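Local coordinates for protein diguanylate cyclase (Marinobacter aquaeolei VT8, PDB 3IGN) that probably joins two GTP molecules into the second messenger cyclic di-GMP, releasing two diphosphates, through its GGDEF domain, the part described here, at residues P141-Y144 with M145-M148; L16-R19 with G20-E23. All blocks are in the same frame, centred on the assembly; numbering follows the deposited sequence.

Contact 1 (P141-Y144 with M145-M148); sequences PENY and MQWM
The side-chain oxygen OD1 of N143 takes two backbone N-H groups from the first turn of the helix that follows. N of Q146 donates to it at 3.0 Å, approaching 27° out of the amide plane. N of M145 also donates to OD1, weakly. CG of N143 sits between its own backbone N and carbonyl carbon (chi1 59°), which turns the amide back over the helix start.

The side chain of Q146 answers in the other direction. It reaches out extended, and its OE1 accepts from N of E142 at 2.9 Å. The bond is nearly straight (175°), yet the donor lies above the carbonyl plane. NE2 of Q146 donates to two waters: one is shared with OE1 of E142, the other with ND2 of N143. CB of P141 packs on CB of W147 at 4.3 Å.

Two selenomethionines touch the ring of Y144. CG of M145 stands over the centre of one face, 3.6 Å from the ring centroid, as a CH-pi contact. SE of M148 meets the ring obliquely, 3.7 Å from CE2 of Y144, a Met-aromatic contact. The hydroxyl of Y144 has its partner in E23 on helix 19-36. The buried W147 ring gives its NE1 to A135 O.

The first sound backbone bond of the helix runs from N of M148 to O of Y144 at 3.0 Å; the one before it, from N of W147 to O of N143, is weak. N143 is thus the N-cap of helix 144-160 in the GGDEF domain, with Met-aromatic contacts just after it.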
ATOM      1  N   PRO A 141      -4.440 -19.213  -4.243  1.00 22.00           N
ATOM      2  CA  PRO A 141      -3.807 -19.059  -2.920  1.00 23.07           C
ATOM      3  C   PRO A 141      -4.500 -19.921  -1.868  1.00 22.29           C
ATOM      4  O   PRO A 141      -5.719 -19.860  -1.736  1.00 23.68           O
ATOM      5  CB  PRO A 141      -3.969 -17.568  -2.634  1.00 24.86           C
ATOM      6  CG  PRO A 141      -3.925 -16.959  -4.000  1.00 22.02           C
ATOM      7  CD  PRO A 141      -4.787 -17.903  -4.816  1.00 20.31           C
ATOM      8  N   GLU A 142      -3.737 -20.700  -1.101  1.00 21.24           N
ATOM      9  CA  GLU A 142      -4.343 -21.574  -0.093  1.00 25.10           C
ATOM     10  C   GLU A 142      -4.528 -20.964   1.300  1.00 25.54           C
ATOM     11  O   GLU A 142      -5.085 -21.602   2.203  1.00 24.32           O
ATOM     12  CB  GLU A 142      -3.545 -22.870   0.008  1.00 30.21           C
ATOM     13  CG  GLU A 142      -3.246 -23.471  -1.358  1.00 34.62           C
ATOM     14  CD  GLU A 142      -2.983 -24.959  -1.306  1.00 39.21           C
ATOM     15  OE1 GLU A 142      -2.674 -25.480  -0.216  1.00 40.47           O
ATOM     16  OE2 GLU A 142      -3.072 -25.607  -2.365  1.00 40.77           O
ATOM     17  N   ASN A 143      -4.028 -19.749   1.480  1.00 23.69           N
ATOM     18  CA  ASN A 143      -4.193 -19.022   2.734  1.00 22.02           C
ATOM     19  C   ASN A 143      -3.925 -17.550   2.409  1.00 24.04           C
ATOM     20  O   ASN A 143      -3.413 -17.230   1.332  1.00 22.99           O
ATOM     21  CB  ASN A 143      -3.256 -19.551   3.831  1.00 22.45           C
ATOM     22  CG  ASN A 143      -1.806 -19.465   3.452  1.00 25.93           C
ATOM     23  OD1 ASN A 143      -1.310 -18.400   3.115  1.00 27.82           O
ATOM     24  ND2 ASN A 143      -1.109 -20.589   3.520  1.00 28.12           N
ATOM     25  N   TYR A 144      -4.263 -16.649   3.323  1.00 22.39           N
ATOM     26  CA  TYR A 144      -4.104 -15.229   3.037  1.00 20.58           C
ATOM     27  C   TYR A 144      -2.683 -14.776   2.782  1.00 21.80           C
ATOM     28  O   TYR A 144      -2.463 -13.771   2.113  1.00 24.26           O
ATOM     29  CB  TYR A 144      -4.712 -14.376   4.150  1.00 21.31           C
ATOM     30  CG  TYR A 144      -3.818 -14.156   5.350  1.00 25.23           C
ATOM     31  CD1 TYR A 144      -3.739 -15.096   6.377  1.00 27.13           C
ATOM     32  CD2 TYR A 144      -3.059 -12.994   5.459  1.00 27.11           C
ATOM     33  CE1 TYR A 144      -2.926 -14.878   7.490  1.00 28.77           C
ATOM     34  CE2 TYR A 144      -2.243 -12.767   6.558  1.00 31.60           C
ATOM     35  CZ  TYR A 144      -2.181 -13.711   7.572  1.00 33.57           C
ATOM     36  OH  TYR A 144      -1.383 -13.475   8.666  1.00 37.80           O
HETATM   37  N   MSE A 145      -1.713 -15.514   3.304  1.00 22.27           N
HETATM   38  CA  MSE A 145      -0.329 -15.118   3.119  1.00 23.74           C
HETATM   39  C   MSE A 145       0.150 -15.381   1.700  1.00 22.16           C
HETATM   40  O   MSE A 145       0.989 -14.650   1.185  1.00 23.72           O
HETATM   41  CB  MSE A 145       0.547 -15.815   4.152  1.00 27.93           C
HETATM   42  CG  MSE A 145       0.157 -15.397   5.550  1.00 46.38           C
HETATM   43 SE   MSE A 145       1.358 -16.036   6.887  1.00 68.41          SE
HETATM   44  CE  MSE A 145       2.775 -14.751   6.599  1.00 69.47           C
ATOM     45  N   GLN A 146      -0.399 -16.405   1.057  1.00 22.90           N
ATOM     46  CA  GLN A 146      -0.024 -16.696  -0.325  1.00 21.81           C
ATOM     47  C   GLN A 146      -0.626 -15.626  -1.237  1.00 22.17           C
ATOM     48  O   GLN A 146      -0.099 -15.343  -2.311  1.00 24.42           O
ATOM     49  CB  GLN A 146      -0.494 -18.106  -0.713  1.00 20.90           C
ATOM     50  CG  GLN A 146       0.354 -19.199  -0.062  1.00 24.17           C
ATOM     51  CD  GLN A 146      -0.124 -20.603  -0.386  1.00 30.72           C
ATOM     52  OE1 GLN A 146      -0.878 -20.813  -1.340  1.00 30.12           O
ATOM     53  NE2 GLN A 146       0.320 -21.577   0.405  1.00 35.14           N
ATOM     54  N   TRP A 147      -1.727 -15.024  -0.792  1.00 22.19           N
ATOM     55  CA  TRP A 147      -2.383 -13.949  -1.529  1.00 21.32           C
ATOM     56  C   TRP A 147      -1.476 -12.716  -1.410  1.00 20.91           C
ATOM     57  O   TRP A 147      -1.200 -12.024  -2.393  1.00 21.83           O
ATOM     58  CB  TRP A 147      -3.765 -13.671  -0.908  1.00 21.75           C
ATOM     59  CG  TRP A 147      -4.539 -12.537  -1.525  1.00 19.79           C
ATOM     60  CD1 TRP A 147      -4.394 -12.023  -2.786  1.00 18.18           C
ATOM     61  CD2 TRP A 147      -5.623 -11.821  -0.924  1.00 17.62           C
ATOM     62  NE1 TRP A 147      -5.322 -11.031  -3.006  1.00 18.31           N
ATOM     63  CE2 TRP A 147      -6.091 -10.889  -1.882  1.00 18.43           C
ATOM     64  CE3 TRP A 147      -6.246 -11.874   0.334  1.00 19.50           C
ATOM     65  CZ2 TRP A 147      -7.160 -10.015  -1.625  1.00 18.10           C
ATOM     66  CZ3 TRP A 147      -7.317 -10.995   0.590  1.00 20.20           C
ATOM     67  CH2 TRP A 147      -7.755 -10.085  -0.387  1.00 21.01           C
HETATM   68  N   MSE A 148      -1.009 -12.452  -0.197  1.00 21.33           N
HETATM   69  CA  MSE A 148      -0.126 -11.320   0.031  1.00 22.27           C
HETATM   70  C   MSE A 148       1.156 -11.491  -0.787  1.00 22.64           C
HETATM   71  O   MSE A 148       1.723 -10.514  -1.289  1.00 24.35           O
HETATM   72  CB  MSE A 148       0.208 -11.212   1.519  1.00 25.35           C
HETATM   73  CG  MSE A 148      -0.963 -10.764   2.370  1.00 28.49           C
HETATM   74 SE   MSE A 148      -0.436 -10.479   4.214  1.00 42.94          SE
HETATM   75  CE  MSE A 148       1.060  -9.308   3.889  1.00 40.06           C
TER
HETATM   76  O   HOH W   1      -0.435 -24.534   1.111  1.00 47.73           O
HETATM   77  O   HOH W   2       1.795 -20.761   2.857  1.00 46.73           O

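Contact 2 (L16-R19 with G20-E23); sequences LLNR and GTWE
R19 and E23, one helical turn apart, run side by side and point the same way. NE of R19 forms a salt bridge with OE2 of E23 at 3.1 Å, but its hydrogen bond is weak. The guanidinium and carboxylate planes stand 83° apart. A water bridges the two: it donates to OE2 of E23 and accepts from NH2 of R19, in the plane of the guanidinium and at its edge. The R19 chain is extended from CG to NE, with CG anti to the backbone N (chi1 -179°), and this carries NE out alongside E23. The other carboxylate oxygen of E23 has its partner in Y144.

L17 lies before the helix, and its CD2 meets CG2 of T21 at 3.7 Å. Its CB also packs near CB of W22, at 4.2 Å.

T21 also binds N18, twice. N of T21 donates to OD1 of N18 at 2.9 Å, almost in line with the C=O bond. OG1 of T21 donates to the same oxygen at 2.8 Å, tilted 29° from the amide plane. N18 ND2 is held by S8 O. The backbone bonds of the helix begin with N of W22 on O of N18 (2.9 Å).

N18 is thus the N-cap of helix 19-36. With two T21 donors on OD1 and S8 on ND2, its amide is fixed in rotation, while R19 and E23 form a weak, water-bridged pair at the surface.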
ATOM      1  N   LEU A  16      -2.654   4.750  10.323  1.00 38.15           N
ATOM      2  CA  LEU A  16      -3.244   3.624   9.603  1.00 35.71           C
ATOM      3  C   LEU A  16      -3.246   2.406  10.513  1.00 35.88           C
ATOM      4  O   LEU A  16      -2.679   2.441  11.607  1.00 38.87           O
ATOM      5  CB  LEU A  16      -2.414   3.308   8.356  1.00 33.66           C
ATOM      6  CG  LEU A  16      -2.172   4.436   7.356  1.00 34.11           C
ATOM      7  CD1 LEU A  16      -1.241   3.945   6.258  1.00 35.52           C
ATOM      8  CD2 LEU A  16      -3.497   4.905   6.774  1.00 34.68           C
ATOM      9  N   LEU A  17      -3.878   1.325  10.064  1.00 34.27           N
ATOM     10  CA  LEU A  17      -3.902   0.098  10.846  1.00 34.57           C
ATOM     11  C   LEU A  17      -2.467  -0.408  10.930  1.00 34.67           C
ATOM     12  O   LEU A  17      -1.674  -0.153  10.028  1.00 35.30           O
ATOM     13  CB  LEU A  17      -4.771  -0.961  10.156  1.00 34.27           C
ATOM     14  CG  LEU A  17      -6.284  -0.759  10.229  1.00 35.16           C
ATOM     15  CD1 LEU A  17      -6.980  -1.758   9.325  1.00 36.73           C
ATOM     16  CD2 LEU A  17      -6.741  -0.922  11.669  1.00 36.80           C
ATOM     17  N   ASN A  18      -2.119  -1.101  12.010  1.00 33.25           N
ATOM     18  CA  ASN A  18      -0.768  -1.634  12.117  1.00 34.70           C
ATOM     19  C   ASN A  18      -0.747  -2.989  11.419  1.00 34.64           C
ATOM     20  O   ASN A  18      -1.798  -3.547  11.104  1.00 34.35           O
ATOM     21  CB  ASN A  18      -0.323  -1.774  13.581  1.00 36.10           C
ATOM     22  CG  ASN A  18      -1.306  -2.551  14.426  1.00 38.50           C
ATOM     23  OD1 ASN A  18      -1.868  -3.554  13.985  1.00 40.81           O
ATOM     24  ND2 ASN A  18      -1.502  -2.105  15.666  1.00 40.56           N
ATOM     25  N   ARG A  19       0.448  -3.508  11.164  1.00 35.44           N
ATOM     26  CA  ARG A  19       0.592  -4.786  10.473  1.00 36.02           C
ATOM     27  C   ARG A  19      -0.282  -5.911  11.021  1.00 33.02           C
ATOM     28  O   ARG A  19      -1.035  -6.544  10.276  1.00 32.94           O
ATOM     29  CB  ARG A  19       2.054  -5.228  10.496  1.00 36.88           C
ATOM     30  CG  ARG A  19       2.305  -6.542   9.783  1.00 38.55           C
ATOM     31  CD  ARG A  19       3.775  -6.905   9.820  1.00 44.40           C
ATOM     32  NE  ARG A  19       4.025  -8.230   9.262  1.00 50.09           N
ATOM     33  CZ  ARG A  19       4.736  -9.169   9.878  1.00 54.39           C
ATOM     34  NH1 ARG A  19       5.261  -8.923  11.070  1.00 56.92           N
ATOM     35  NH2 ARG A  19       4.925 -10.350   9.304  1.00 54.97           N
ATOM     36  N   GLY A  20      -0.176  -6.167  12.319  1.00 31.53           N
ATOM     37  CA  GLY A  20      -0.957  -7.229  12.927  1.00 32.27           C
ATOM     38  C   GLY A  20      -2.449  -7.141  12.670  1.00 32.42           C
ATOM     39  O   GLY A  20      -3.083  -8.124  12.282  1.00 33.19           O
ATOM     40  N   THR A  21      -3.020  -5.964  12.894  1.00 29.54           N
ATOM     41  CA  THR A  21      -4.447  -5.770  12.685  1.00 30.79           C
ATOM     42  C   THR A  21      -4.809  -5.843  11.207  1.00 26.35           C
ATOM     43  O   THR A  21      -5.804  -6.463  10.833  1.00 27.48           O
ATOM     44  CB  THR A  21      -4.915  -4.411  13.222  1.00 32.21           C
ATOM     45  OG1 THR A  21      -4.509  -4.273  14.587  1.00 35.89           O
ATOM     46  CG2 THR A  21      -6.431  -4.308  13.143  1.00 32.62           C
ATOM     47  N   TRP A  22      -4.006  -5.202  10.367  1.00 26.38           N
ATOM     48  CA  TRP A  22      -4.286  -5.209   8.941  1.00 24.98           C
ATOM     49  C   TRP A  22      -4.275  -6.642   8.423  1.00 25.12           C
ATOM     50  O   TRP A  22      -5.166  -7.023   7.671  1.00 25.08           O
ATOM     51  CB  TRP A  22      -3.266  -4.367   8.181  1.00 23.95           C
ATOM     52  CG  TRP A  22      -3.573  -4.217   6.721  1.00 25.22           C
ATOM     53  CD1 TRP A  22      -4.560  -3.453   6.157  1.00 24.54           C
ATOM     54  CD2 TRP A  22      -2.892  -4.859   5.639  1.00 26.88           C
ATOM     55  NE1 TRP A  22      -4.531  -3.582   4.784  1.00 25.23           N
ATOM     56  CE2 TRP A  22      -3.518  -4.440   4.441  1.00 25.61           C
ATOM     57  CE3 TRP A  22      -1.812  -5.750   5.563  1.00 27.50           C
ATOM     58  CZ2 TRP A  22      -3.098  -4.884   3.181  1.00 23.91           C
ATOM     59  CZ3 TRP A  22      -1.392  -6.191   4.304  1.00 26.79           C
ATOM     60  CH2 TRP A  22      -2.036  -5.755   3.131  1.00 24.69           C
ATOM     61  N   GLU A  23      -3.293  -7.444   8.841  1.00 26.82           N
ATOM     62  CA  GLU A  23      -3.222  -8.832   8.392  1.00 26.53           C
ATOM     63  C   GLU A  23      -4.445  -9.630   8.831  1.00 25.67           C
ATOM     64  O   GLU A  23      -4.916 -10.511   8.107  1.00 25.87           O
ATOM     65  CB  GLU A  23      -1.946  -9.516   8.903  1.00 28.52           C
ATOM     66  CG  GLU A  23      -0.733  -9.284   7.998  1.00 29.93           C
ATOM     67  CD  GLU A  23       0.477 -10.123   8.382  1.00 35.77           C
ATOM     68  OE1 GLU A  23       0.301 -11.181   9.020  1.00 38.54           O
ATOM     69  OE2 GLU A  23       1.607  -9.727   8.029  1.00 38.54           O
TER
HETATM   70  O   HOH W   3       3.558 -11.123   6.642  1.00 50.28           O

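In the fold
Contact 2 comes first along the chain and contact 1 near its end, their centres about 16 Å apart. Each is the start of a helix: 19-36 for contact 2 and 144-160 for contact 1. The two helix starts touch directly. OH of Y144 lies 2.9 Å from OE1 of E23, a probable hydrogen bond, and M148 packs on E23 and W22. Both helices also rest on strand 40-47 of the mixed sheet, through W22, W147 and M148. Cyclic di-GMP is bound in this domain, about 11 Å from the W147 side chain and 12 Å from that of W22. The pair therefore belongs to the packing of the GGDEF fold rather than to the ligand pocket.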